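Local coordinates for chinitase A (Streptomyces coelicolor, PDB 3EBV), which is a putative family 18 chitinase, probably binding chitin and hydrolysing it as an endochitinase through the catalytic domain that this chain represents, at residues 225-229 with 275-279. Residues are numbered along the deposited sequence.
Sequences ASTRA and WDATA
The indole of Trp275 lies with one face over Arg228 CB and Ala229 CA: Arg228 CB sits 4.1 Å from the centroid of the Trp275 six-membered ring, Ala229 CA 3.8 Å from that of its five-membered ring, CH-pi contacts 26° and 19° off the ring normal. An m chi1 near -72° and chi2 near 122° set the ring, with Ala229 CB 3.5 Å from Trp275 CD1. Ser226 to Ala229 form a type I beta turn (Ala229 N to Ser226 O, 3.1 Å), and Ser226, chi1 p, adds an ST turn, its OG accepting from Arg228 N at 3.1 Å. Ser226 OG also binds a water (2.6 Å) that donates to Trp275 O (2.9 Å); no direct hydrogen bond joins the segments. Beside the tryptophan, Ala225 CB packs 3.6 Å from Asp276 N, their CA atoms 5.1 Å apart, and Ser226 CB meets Ala279 CB at 4.0 Å, just past helical 275-278. Asp276 turns its carboxylate to Tyr30 and Ser284. The contact joins the loop after strand 219-224 to short helix 273-278, which follows the neighbouring parallel strand 267-271, at the C-terminal ends of the barrel strands in the TIM barrel of family 18 glycosyl hydrolases.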
loop_
_atom_site.group_PDB
_atom_site.type_symbol
_atom_site.label_atom_id
_atom_site.label_comp_id
_atom_site.label_asym_id
_atom_site.label_seq_id
_atom_site.Cartn_x
_atom_site.Cartn_y
_atom_site.Cartn_z
ATOM N N ALA A 225 10.170 -6.412 -2.544
ATOM C CA ALA A 225 10.943 -6.998 -1.444
ATOM C C ALA A 225 12.294 -7.578 -1.882
ATOM O O ALA A 225 13.198 -7.743 -1.063
ATOM C CB ALA A 225 10.132 -8.098 -0.743
ATOM N N SER A 226 12.349 -7.982 -3.146
ATOM C CA SER A 226 13.511 -8.669 -3.726
ATOM C C SER A 226 13.446 -8.524 -5.244
ATOM O O SER A 226 12.451 -8.034 -5.783
ATOM C CB SER A 226 13.445 -10.178 -3.376
ATOM O OG SER A 226 12.458 -10.818 -4.183
ATOM N N THR A 227 14.498 -8.963 -5.966
ATOM C CA THR A 227 14.443 -8.903 -7.434
ATOM C C THR A 227 13.416 -9.873 -8.017
ATOM O O THR A 227 13.003 -9.727 -9.193
ATOM C CB THR A 227 15.823 -9.203 -8.107
ATOM O OG1 THR A 227 16.305 -10.434 -7.577
ATOM C CG2 THR A 227 16.814 -8.069 -7.800
ATOM N N ARG A 228 12.970 -10.831 -7.190
ATOM C CA ARG A 228 11.938 -11.801 -7.659
ATOM C C ARG A 228 10.527 -11.204 -7.624
ATOM O O ARG A 228 9.600 -11.724 -8.241
ATOM C CB ARG A 228 12.003 -13.109 -6.882
ATOM C CG ARG A 228 13.318 -13.848 -7.055
ATOM C CD ARG A 228 13.258 -15.200 -6.351
ATOM N NE ARG A 228 14.601 -15.736 -6.148
ATOM C CZ ARG A 228 15.257 -16.482 -7.034
ATOM N NH1 ARG A 228 14.684 -16.818 -8.194
ATOM N NH2 ARG A 228 16.485 -16.912 -6.755
ATOM N N ALA A 229 10.383 -10.099 -6.891
ATOM C CA ALA A 229 9.047 -9.550 -6.566
ATOM C C ALA A 229 8.489 -8.597 -7.619
ATOM O O ALA A 229 7.329 -8.206 -7.534
ATOM C CB ALA A 229 9.079 -8.860 -5.183
ATOM N N TRP A 275 7.551 -12.764 -0.777
ATOM C CA TRP A 275 8.849 -12.632 -1.418
ATOM C C TRP A 275 9.917 -12.213 -0.394
ATOM O O TRP A 275 11.068 -12.664 -0.483
ATOM C CB TRP A 275 8.796 -11.638 -2.575
ATOM C CG TRP A 275 8.062 -12.120 -3.778
ATOM C CD1 TRP A 275 6.984 -11.535 -4.363
ATOM C CD2 TRP A 275 8.356 -13.287 -4.556
ATOM N NE1 TRP A 275 6.585 -12.242 -5.480
ATOM C CE2 TRP A 275 7.405 -13.337 -5.610
ATOM C CE3 TRP A 275 9.357 -14.281 -4.486
ATOM C CZ2 TRP A 275 7.391 -14.372 -6.589
ATOM C CZ3 TRP A 275 9.328 -15.331 -5.448
ATOM C CH2 TRP A 275 8.362 -15.346 -6.492
ATOM N N ASP A 276 9.541 -11.410 0.608
ATOM C CA ASP A 276 10.507 -11.048 1.675
ATOM C C ASP A 276 11.026 -12.341 2.366
ATOM O O ASP A 276 12.234 -12.504 2.568
ATOM C CB ASP A 276 9.774 -10.091 2.648
ATOM C CG ASP A 276 10.623 -9.538 3.816
ATOM O OD1 ASP A 276 11.832 -9.247 3.639
ATOM O OD2 ASP A 276 9.970 -9.383 4.892
ATOM N N ALA A 277 10.101 -13.256 2.643
ATOM C CA ALA A 277 10.436 -14.538 3.332
ATOM C C ALA A 277 11.336 -15.398 2.448
ATOM O O ALA A 277 12.313 -15.996 2.958
ATOM C CB ALA A 277 9.173 -15.286 3.674
ATOM N N THR A 278 11.025 -15.475 1.144
ATOM C CA THR A 278 11.910 -16.193 0.220
ATOM C C THR A 278 13.329 -15.653 0.296
ATOM O O THR A 278 14.334 -16.404 0.199
ATOM C CB THR A 278 11.333 -16.152 -1.204
ATOM O OG1 THR A 278 10.168 -17.002 -1.216
ATOM C CG2 THR A 278 12.381 -16.614 -2.250
ATOM N N ALA A 279 13.431 -14.324 0.506
ATOM C CA ALA A 279 14.741 -13.643 0.578
ATOM C C ALA A 279 15.219 -13.470 2.027
ATOM O O ALA A 279 15.974 -12.532 2.318
ATOM C CB ALA A 279 14.670 -12.257 -0.152
HETATM O O HOH W 1 12.364 -13.188 -3.002
#